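Local coordinates for 389aa long hypothetical nucleolar protein (Pyrococcus horikoshii, PDB 5ZVE) that methylates the C5 position of cytosine 72 in several tRNAs, using S-adenosyl-L-methionine as the methyl donor, at residues I270-P275 and R302-A307; E328-N333 and V361-P366. One frame throughout, in Å; residues are numbered along the deposited sequence.

Contact 1. Residues I270-P275 and R302-A307. With SAH (S-adenosyl-L-homocysteine), chain C.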
ATOM      1  N   ILE A 270     -10.112   8.430  15.917  1.00 23.79           N
ATOM      2  CA  ILE A 270     -10.507   7.403  14.973  1.00 25.07           C
ATOM      3  C   ILE A 270      -9.666   7.476  13.710  1.00 24.89           C
ATOM      4  O   ILE A 270      -9.532   8.540  13.100  1.00 23.30           O
ATOM      5  CB  ILE A 270     -11.996   7.518  14.599  1.00 24.51           C
ATOM      6  CG1 ILE A 270     -12.877   7.126  15.787  1.00 26.47           C
ATOM      7  CG2 ILE A 270     -12.301   6.638  13.418  1.00 24.99           C
ATOM      8  CD1 ILE A 270     -14.364   7.142  15.475  1.00 23.72           C
ATOM      9  N   LEU A 271      -9.088   6.342  13.330  1.00 27.33           N
ATOM     10  CA  LEU A 271      -8.453   6.217  12.031  1.00 23.29           C
ATOM     11  C   LEU A 271      -9.366   5.508  11.045  1.00 25.84           C
ATOM     12  O   LEU A 271      -9.861   4.410  11.312  1.00 29.99           O
ATOM     13  CB  LEU A 271      -7.128   5.463  12.141  1.00 27.13           C
ATOM     14  CG  LEU A 271      -6.520   5.106  10.782  1.00 25.12           C
ATOM     15  CD1 LEU A 271      -6.178   6.366  10.012  1.00 23.41           C
ATOM     16  CD2 LEU A 271      -5.291   4.227  10.950  1.00 26.41           C
ATOM     17  N   LEU A 272      -9.586   6.143   9.901  1.00 25.04           N
ATOM     18  CA  LEU A 272     -10.365   5.528   8.842  1.00 25.58           C
ATOM     19  C   LEU A 272      -9.507   5.419   7.586  1.00 24.57           C
ATOM     20  O   LEU A 272      -9.506   6.305   6.729  1.00 25.25           O
ATOM     21  CB  LEU A 272     -11.649   6.323   8.571  1.00 25.05           C
ATOM     22  CG  LEU A 272     -12.575   5.827   7.458  1.00 25.88           C
ATOM     23  CD1 LEU A 272     -12.854   4.337   7.589  1.00 30.98           C
ATOM     24  CD2 LEU A 272     -13.879   6.611   7.469  1.00 31.03           C
ATOM     25  N   ASP A 273      -8.756   4.330   7.505  1.00 25.88           N
ATOM     26  CA  ASP A 273      -7.972   4.031   6.319  1.00 27.53           C
ATOM     27  C   ASP A 273      -8.878   3.214   5.414  1.00 25.40           C
ATOM     28  O   ASP A 273      -8.850   1.987   5.424  1.00 27.84           O
ATOM     29  CB  ASP A 273      -6.694   3.278   6.689  1.00 24.23           C
ATOM     30  CG  ASP A 273      -5.795   3.028   5.500  1.00 27.53           C
ATOM     31  OD1 ASP A 273      -5.719   3.906   4.614  1.00 27.15           O
ATOM     32  OD2 ASP A 273      -5.160   1.954   5.457  1.00 27.62           O
ATOM     33  N   ALA A 274      -9.669   3.914   4.613  1.00 30.34           N
ATOM     34  CA  ALA A 274     -10.890   3.345   4.057  1.00 27.04           C
ATOM     35  C   ALA A 274     -10.644   2.469   2.837  1.00 29.24           C
ATOM     36  O   ALA A 274      -9.730   2.729   2.053  1.00 27.13           O
ATOM     37  CB  ALA A 274     -11.861   4.463   3.710  1.00 23.07           C
ATOM     38  N   PRO A 275     -11.463   1.414   2.682  1.00 31.41           N
ATOM     39  CA  PRO A 275     -11.502   0.673   1.420  1.00 24.86           C
ATOM     40  C   PRO A 275     -11.750   1.642   0.274  1.00 23.66           C
ATOM     41  O   PRO A 275     -12.596   2.526   0.400  1.00 23.18           O
ATOM     42  CB  PRO A 275     -12.672  -0.300   1.610  1.00 24.63           C
ATOM     43  CG  PRO A 275     -13.470   0.266   2.748  1.00 30.04           C
ATOM     44  CD  PRO A 275     -12.465   0.923   3.640  1.00 30.43           C
ATOM     45  N   ARG A 302     -18.862   6.851   2.642  1.00 29.49           N
ATOM     46  CA  ARG A 302     -19.668   7.785   3.422  1.00 26.55           C
ATOM     47  C   ARG A 302     -20.351   7.102   4.596  1.00 23.14           C
ATOM     48  O   ARG A 302     -20.552   7.712   5.643  1.00 27.39           O
ATOM     49  CB  ARG A 302     -20.708   8.476   2.542  1.00 32.13           C
ATOM     50  CG  ARG A 302     -20.125   9.587   1.691  1.00 30.72           C
ATOM     51  CD  ARG A 302     -21.144  10.167   0.726  1.00 34.06           C
ATOM     52  NE  ARG A 302     -20.474  10.865  -0.365  1.00 39.46           N
ATOM     53  CZ  ARG A 302     -20.544  10.495  -1.639  1.00 44.93           C
ATOM     54  NH1 ARG A 302     -21.282   9.449  -1.987  1.00 38.55           N
ATOM     55  NH2 ARG A 302     -19.895  11.183  -2.569  1.00 41.90           N
ATOM     56  N   ALA A 303     -20.713   5.840   4.415  1.00 24.71           N
ATOM     57  CA  ALA A 303     -21.295   5.062   5.497  1.00 27.11           C
ATOM     58  C   ALA A 303     -20.316   4.918   6.659  1.00 29.83           C
ATOM     59  O   ALA A 303     -20.700   5.082   7.819  1.00 32.15           O
ATOM     60  CB  ALA A 303     -21.735   3.699   4.984  1.00 27.30           C
ATOM     61  N   PHE A 304     -19.051   4.625   6.343  1.00 26.77           N
ATOM     62  CA  PHE A 304     -17.987   4.563   7.350  1.00 25.76           C
ATOM     63  C   PHE A 304     -17.791   5.900   8.057  1.00 27.43           C
ATOM     64  O   PHE A 304     -17.726   5.978   9.288  1.00 26.91           O
ATOM     65  CB  PHE A 304     -16.653   4.156   6.710  1.00 27.62           C
ATOM     66  CG  PHE A 304     -16.617   2.750   6.189  1.00 27.15           C
ATOM     67  CD1 PHE A 304     -17.253   2.418   5.004  1.00 30.14           C
ATOM     68  CD2 PHE A 304     -15.912   1.766   6.863  1.00 35.59           C
ATOM     69  CE1 PHE A 304     -17.210   1.122   4.514  1.00 33.16           C
ATOM     70  CE2 PHE A 304     -15.860   0.469   6.376  1.00 30.51           C
ATOM     71  CZ  PHE A 304     -16.509   0.148   5.202  1.00 31.36           C
ATOM     72  N   ILE A 305     -17.700   6.947   7.249  1.00 24.74           N
ATOM     73  CA  ILE A 305     -17.428   8.292   7.724  1.00 22.32           C
ATOM     74  C   ILE A 305     -18.490   8.757   8.707  1.00 30.26           C
ATOM     75  O   ILE A 305     -18.176   9.261   9.785  1.00 28.85           O
ATOM     76  CB  ILE A 305     -17.377   9.275   6.553  1.00 24.58           C
ATOM     77  CG1 ILE A 305     -16.153   9.002   5.675  1.00 29.49           C
ATOM     78  CG2 ILE A 305     -17.396  10.698   7.071  1.00 29.10           C
ATOM     79  CD1 ILE A 305     -16.176   9.751   4.358  1.00 29.47           C
ATOM     80  N   TRP A 306     -19.750   8.583   8.319  1.00 23.84           N
ATOM     81  CA  TRP A 306     -20.878   8.941   9.167  1.00 26.21           C
ATOM     82  C   TRP A 306     -20.822   8.153  10.472  1.00 25.28           C
ATOM     83  O   TRP A 306     -21.002   8.715  11.551  1.00 26.99           O
ATOM     84  CB  TRP A 306     -22.203   8.693   8.424  1.00 23.95           C
ATOM     85  CG  TRP A 306     -23.458   9.072   9.178  1.00 28.31           C
ATOM     86  CD1 TRP A 306     -24.584   8.307   9.330  1.00 29.35           C
ATOM     87  CD2 TRP A 306     -23.715  10.301   9.875  1.00 27.35           C
ATOM     88  NE1 TRP A 306     -25.523   8.984  10.073  1.00 25.81           N
ATOM     89  CE2 TRP A 306     -25.017  10.209  10.419  1.00 28.99           C
ATOM     90  CE3 TRP A 306     -22.976  11.469  10.091  1.00 27.75           C
ATOM     91  CZ2 TRP A 306     -25.588  11.236  11.168  1.00 29.00           C
ATOM     92  CZ3 TRP A 306     -23.548  12.491  10.837  1.00 34.08           C
ATOM     93  CH2 TRP A 306     -24.843  12.366  11.365  1.00 28.07           C
ATOM     94  N   ALA A 307     -20.540   6.858  10.364  1.00 24.02           N
ATOM     95  CA  ALA A 307     -20.420   6.000  11.537  1.00 27.18           C
ATOM     96  C   ALA A 307     -19.292   6.479  12.455  1.00 32.53           C
ATOM     97  O   ALA A 307     -19.405   6.409  13.680  1.00 35.73           O
ATOM     98  CB  ALA A 307     -20.190   4.556  11.118  1.00 25.59           C
TER
HETATM   99  N   SAH C 401      -5.577   0.039   7.298  1.00 21.31           N
HETATM  100  CA  SAH C 401      -5.037  -1.242   6.856  1.00 24.17           C
HETATM  101  CB  SAH C 401      -5.495  -1.579   5.437  1.00 27.48           C
HETATM  102  CG  SAH C 401      -6.941  -1.213   5.092  1.00 25.94           C
HETATM  103  SD  SAH C 401      -7.464  -2.030   3.564  1.00 29.95           S
HETATM  104  C   SAH C 401      -3.512  -1.319   6.974  1.00 27.90           C
HETATM  105  O   SAH C 401      -2.830  -0.312   7.161  1.00 27.05           O
HETATM  106  OXT SAH C 401      -2.922  -2.395   6.889  1.00 25.63           O
HETATM  107  C5' SAH C 401      -9.231  -1.761   3.881  1.00 28.39           C
HETATM  108  C4' SAH C 401      -9.873  -2.808   4.789  1.00 31.48           C
HETATM  109  O4' SAH C 401     -11.237  -2.495   4.992  1.00 32.68           O
HETATM  110  C3' SAH C 401      -9.846  -4.227   4.238  1.00 33.52           C
HETATM  111  O3' SAH C 401      -9.059  -5.033   5.084  1.00 28.40           O
HETATM  112  C2' SAH C 401     -11.279  -4.721   4.303  1.00 28.73           C
HETATM  113  O2' SAH C 401     -11.333  -5.985   4.918  1.00 32.63           O
HETATM  114  C1' SAH C 401     -11.952  -3.697   5.193  1.00 31.02           C
HETATM  115  N9  SAH C 401     -13.397  -3.524   4.933  1.00 32.92           N
HETATM  116  C8  SAH C 401     -14.050  -3.447   3.729  1.00 35.45           C
HETATM  117  N7  SAH C 401     -15.373  -3.278   3.965  1.00 31.85           N
HETATM  118  C5  SAH C 401     -15.575  -3.248   5.301  1.00 34.29           C
HETATM  119  C6  SAH C 401     -16.716  -3.101   6.082  1.00 37.60           C
HETATM  120  N6  SAH C 401     -17.914  -2.953   5.521  1.00 35.16           N
HETATM  121  N1  SAH C 401     -16.599  -3.108   7.455  1.00 40.64           N
HETATM  122  C2  SAH C 401     -15.360  -3.261   8.047  1.00 39.85           C
HETATM  123  N3  SAH C 401     -14.232  -3.407   7.267  1.00 37.18           N
HETATM  124  C4  SAH C 401     -14.340  -3.400   5.917  1.00 32.14           C
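The ring of Phe-304 is met obliquely from segment 270-275, by Leu-272 CD1 and by Pro-275 CG, which lies 3.9 Å from Phe-304 CZ. At its edge, close to the ring plane, sits the adenine of S-adenosyl-L-homocysteine, with SAH C6 3.4 Å from Phe-304 CZ. The phenyl thus presents its rim to the base and does not stack on it, and the nearby Tyr-300 meets it edge-to-face. The side chains of Pro-275 and Phe-304 approach each other from opposite directions, and Pro-275 CG also lies 3.9 Å from SAH C8, so the pyrrolidine packs against both ring and base. At the CB end of the side chain, Leu-272 crosses Phe-304 at about a right angle. With CG anti to the backbone N (chi1 179°), Leu-272 sends CD2 to the helix, 3.8 Å from Phe-304 CB and equally close to CG1 of Ile-305. Everything crossing between the segments is apolar. Asp-273 turns instead to the cofactor: its OD2 accepts a 2.7 Å hydrogen bond from the SAH amino N and also forms a salt bridge with Lys-211, while OD1 bonds to Ser-321. This is the cofactor site of a class I-like methyltransferase: strand 267-273 runs parallel between strands 201-203 and 316-322, and helix 291-310 packs against its Leu-272 side, with helix 331-339 touching Ile-305 beyond.

Contact 2. Residues E328-N333 and V361-P366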
ATOM      1  N   GLU A 328     -13.814  12.283  -5.783  1.00 25.21           N
ATOM      2  CA  GLU A 328     -15.031  11.905  -5.065  1.00 23.51           C
ATOM      3  C   GLU A 328     -14.745  11.153  -3.761  1.00 25.65           C
ATOM      4  O   GLU A 328     -15.400  11.396  -2.748  1.00 24.76           O
ATOM      5  CB  GLU A 328     -15.937  11.042  -5.955  1.00 25.63           C
ATOM      6  CG  GLU A 328     -16.588  11.767  -7.129  1.00 27.44           C
ATOM      7  CD  GLU A 328     -15.664  11.914  -8.326  1.00 34.78           C
ATOM      8  OE1 GLU A 328     -14.509  11.441  -8.251  1.00 31.25           O
ATOM      9  OE2 GLU A 328     -16.095  12.495  -9.346  1.00 33.50           O
ATOM     10  N   GLU A 329     -13.762  10.254  -3.783  1.00 26.65           N
ATOM     11  CA  GLU A 329     -13.434   9.465  -2.598  1.00 25.36           C
ATOM     12  C   GLU A 329     -12.607  10.264  -1.602  1.00 23.04           C
ATOM     13  O   GLU A 329     -12.436   9.852  -0.457  1.00 22.73           O
ATOM     14  CB  GLU A 329     -12.669   8.192  -2.977  1.00 25.22           C
ATOM     15  CG  GLU A 329     -13.425   7.222  -3.861  1.00 26.14           C
ATOM     16  CD  GLU A 329     -12.533   6.108  -4.384  1.00 23.19           C
ATOM     17  OE1 GLU A 329     -12.239   5.172  -3.614  1.00 20.84           O
ATOM     18  OE2 GLU A 329     -12.119   6.174  -5.560  1.00 24.20           O
ATOM     19  N   ASN A 330     -12.108  11.412  -2.038  1.00 20.03           N
ATOM     20  CA  ASN A 330     -11.178  12.178  -1.222  1.00 22.19           C
ATOM     21  C   ASN A 330     -11.725  13.542  -0.816  1.00 24.20           C
ATOM     22  O   ASN A 330     -12.431  13.649   0.187  1.00 26.58           O
ATOM     23  CB  ASN A 330      -9.851  12.324  -1.960  1.00 24.37           C
ATOM     24  CG  ASN A 330      -9.133  11.000  -2.107  1.00 24.89           C
ATOM     25  OD1 ASN A 330      -9.249  10.128  -1.241  1.00 23.15           O
ATOM     26  ND2 ASN A 330      -8.396  10.832  -3.203  1.00 24.14           N
ATOM     27  N   GLU A 331     -11.393  14.580  -1.575  1.00 19.33           N
ATOM     28  CA  GLU A 331     -11.869  15.923  -1.251  1.00 27.39           C
ATOM     29  C   GLU A 331     -13.397  15.972  -1.199  1.00 26.48           C
ATOM     30  O   GLU A 331     -13.976  16.664  -0.359  1.00 28.95           O
ATOM     31  CB  GLU A 331     -11.334  16.950  -2.253  1.00 26.15           C
ATOM     32  CG  GLU A 331      -9.853  17.280  -2.082  1.00 27.68           C
ATOM     33  CD  GLU A 331      -8.942  16.342  -2.861  1.00 29.70           C
ATOM     34  OE1 GLU A 331      -9.427  15.291  -3.343  1.00 23.81           O
ATOM     35  OE2 GLU A 331      -7.740  16.658  -2.989  1.00 24.45           O
ATOM     36  N   GLY A 332     -14.042  15.236  -2.096  1.00 26.07           N
ATOM     37  CA  GLY A 332     -15.492  15.174  -2.126  1.00 27.27           C
ATOM     38  C   GLY A 332     -16.086  14.632  -0.839  1.00 26.27           C
ATOM     39  O   GLY A 332     -17.075  15.157  -0.338  1.00 24.28           O
ATOM     40  N   ASN A 333     -15.472  13.587  -0.293  1.00 26.76           N
ATOM     41  CA  ASN A 333     -15.952  12.997   0.951  1.00 23.72           C
ATOM     42  C   ASN A 333     -15.541  13.798   2.181  1.00 30.36           C
ATOM     43  O   ASN A 333     -16.128  13.642   3.256  1.00 28.36           O
ATOM     44  CB  ASN A 333     -15.464  11.557   1.090  1.00 25.17           C
ATOM     45  CG  ASN A 333     -16.463  10.557   0.552  1.00 26.97           C
ATOM     46  OD1 ASN A 333     -17.603  10.911   0.256  1.00 31.87           O
ATOM     47  ND2 ASN A 333     -16.049   9.301   0.436  1.00 23.07           N
ATOM     48  N   VAL A 361      -5.700  19.349   3.711  1.00 25.38           N
ATOM     49  CA  VAL A 361      -5.510  17.930   3.415  1.00 27.95           C
ATOM     50  C   VAL A 361      -4.218  17.708   2.653  1.00 21.61           C
ATOM     51  O   VAL A 361      -3.694  18.622   2.018  1.00 24.03           O
ATOM     52  CB  VAL A 361      -6.687  17.339   2.614  1.00 23.79           C
ATOM     53  CG1 VAL A 361      -7.944  17.344   3.458  1.00 26.65           C
ATOM     54  CG2 VAL A 361      -6.888  18.094   1.308  1.00 23.72           C
ATOM     55  N   GLN A 362      -3.713  16.483   2.705  1.00 23.78           N
ATOM     56  CA  GLN A 362      -2.399  16.198   2.155  1.00 23.40           C
ATOM     57  C   GLN A 362      -2.455  15.089   1.111  1.00 19.57           C
ATOM     58  O   GLN A 362      -2.888  13.974   1.397  1.00 18.75           O
ATOM     59  CB  GLN A 362      -1.431  15.820   3.280  1.00 20.46           C
ATOM     60  CG  GLN A 362       0.008  15.652   2.827  1.00 24.23           C
ATOM     61  CD  GLN A 362       0.967  15.413   3.974  1.00 20.04           C
ATOM     62  OE1 GLN A 362       2.179  15.410   3.781  1.00 26.86           O
ATOM     63  NE2 GLN A 362       0.431  15.201   5.170  1.00 19.30           N
ATOM     64  N   ARG A 363      -1.998  15.400  -0.097  1.00 18.60           N
ATOM     65  CA  ARG A 363      -1.973  14.412  -1.169  1.00 19.67           C
ATOM     66  C   ARG A 363      -0.553  13.999  -1.510  1.00 23.96           C
ATOM     67  O   ARG A 363       0.379  14.794  -1.412  1.00 21.03           O
ATOM     68  CB  ARG A 363      -2.660  14.946  -2.427  1.00 23.59           C
ATOM     69  CG  ARG A 363      -4.134  14.571  -2.550  1.00 25.15           C
ATOM     70  CD  ARG A 363      -4.728  15.165  -3.810  1.00 22.88           C
ATOM     71  NE  ARG A 363      -6.102  14.733  -4.048  1.00 23.46           N
ATOM     72  CZ  ARG A 363      -6.437  13.748  -4.876  1.00 30.17           C
ATOM     73  NH1 ARG A 363      -5.495  13.081  -5.538  1.00 26.32           N
ATOM     74  NH2 ARG A 363      -7.713  13.425  -5.043  1.00 26.29           N
ATOM     75  N   PHE A 364      -0.407  12.744  -1.917  1.00 21.31           N
ATOM     76  CA  PHE A 364       0.853  12.233  -2.419  1.00 22.56           C
ATOM     77  C   PHE A 364       0.682  11.792  -3.866  1.00 22.39           C
ATOM     78  O   PHE A 364      -0.333  11.196  -4.229  1.00 21.67           O
ATOM     79  CB  PHE A 364       1.359  11.076  -1.556  1.00 23.35           C
ATOM     80  CG  PHE A 364       1.810  11.494  -0.181  1.00 21.62           C
ATOM     81  CD1 PHE A 364       0.916  11.542   0.875  1.00 21.90           C
ATOM     82  CD2 PHE A 364       3.134  11.832   0.052  1.00 22.74           C
ATOM     83  CE1 PHE A 364       1.332  11.926   2.141  1.00 25.92           C
ATOM     84  CE2 PHE A 364       3.561  12.215   1.317  1.00 22.95           C
ATOM     85  CZ  PHE A 364       2.656  12.263   2.363  1.00 20.05           C
ATOM     86  N   TYR A 365       1.666  12.129  -4.692  1.00 21.92           N
ATOM     87  CA  TYR A 365       1.663  11.769  -6.102  1.00 24.17           C
ATOM     88  C   TYR A 365       2.917  10.976  -6.428  1.00 24.66           C
ATOM     89  O   TYR A 365       3.985  11.269  -5.891  1.00 24.91           O
ATOM     90  CB  TYR A 365       1.589  13.014  -6.979  1.00 26.31           C
ATOM     91  CG  TYR A 365       0.301  13.791  -6.850  1.00 23.79           C
ATOM     92  CD1 TYR A 365      -0.834  13.404  -7.548  1.00 27.36           C
ATOM     93  CD2 TYR A 365       0.223  14.916  -6.037  1.00 22.00           C
ATOM     94  CE1 TYR A 365      -2.017  14.116  -7.441  1.00 24.50           C
ATOM     95  CE2 TYR A 365      -0.957  15.636  -5.922  1.00 24.02           C
ATOM     96  CZ  TYR A 365      -2.071  15.228  -6.627  1.00 25.02           C
ATOM     97  OH  TYR A 365      -3.250  15.931  -6.528  1.00 33.56           O
ATOM     98  N   PRO A 366       2.798   9.973  -7.316  1.00 23.07           N
ATOM     99  CA  PRO A 366       3.958   9.137  -7.656  1.00 25.10           C
ATOM    100  C   PRO A 366       5.094   9.905  -8.337  1.00 24.93           C
ATOM    101  O   PRO A 366       6.263   9.619  -8.076  1.00 24.93           O
ATOM    102  CB  PRO A 366       3.366   8.081  -8.604  1.00 26.30           C
ATOM    103  CG  PRO A 366       2.128   8.702  -9.154  1.00 28.47           C
ATOM    104  CD  PRO A 366       1.586   9.567  -8.046  1.00 26.45           C
TER
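Arg-363 and Glu-331 form a side-on salt bridge, with NE and NH2 of the arginine each facing one carboxylate oxygen. The shorter bond runs from Arg-363 NE to Glu-331 OE2 at 2.7 Å; its partner, from Arg-363 NH2 to Glu-331 OE1, is 3.1 Å long and nearly straight at 163°. Both oxygens use their syn lone pairs, and the carboxylate and guanidinium planes are only 14° apart, so the two groups meet edge to edge almost as one flat unit. A weak third bond joins Arg-363 NE to Glu-331 OE1 at 3.4 Å. Glu-331 gets there by a bend at chi2, which brings its carboxylate round to the strand, whereas Arg-363 stays extended from CG to NE. Further hydrogen bonds tie the buried pair into its surroundings: Glu-331 OE2 also accepts from the backbone N of Ile-356, and Arg-363 NH2 donates to the carbonyl of Leu-325. The bridge spans the first turn of helix 331-339 and strand 361-364, an antiparallel neighbour of strand 374-381 in the C-terminal part of the Rossmann-like methyltransferase sheet. Were Arg-363 an alanine, the buried Glu-331 carboxylate would probably lose its counter-charge, and the Leu-325 carbonyl this donor. Non-bonded packing involves Asn-330, at the N-cap position of the helix, though its side chain makes no capping bond. Its ND2 lies 3.3 Å from Arg-363 NH2, but both are donors and no hydrogen bond forms; the amide plane is turned 80° from the guanidinium. Asn-330 OD1 is instead engaged by a hydrogen bond with Thr-322, on strand 316-322. Phe-375 of strand 374-381 touches Asn-330, Glu-331 and Arg-363 alike.

Overall arrangement
Both contacts are buried and reach the same mixed sheet of the methyltransferase domain, yet they differ in chemistry. Contact 1, beside the cofactor, joins a parallel strand to a helix purely by apolar packing, and its one acidic side chain, Asp-273, is turned to the ligand and Lys-211. Contact 2 joins the start of helix 331-339 to strand 361-364, in the antiparallel part of the sheet, about 13 Å from SAH measured from the side chain of Asn-330, and is held by a salt bridge. Their centres are about 14 Å apart, and helices 291-310 and 331-339 bring them together: Ile-305 CD1 packs 3.8 Å from Asn-333 CB. Neighbouring residues at the end of strand 316-322 serve a polar side chain of each.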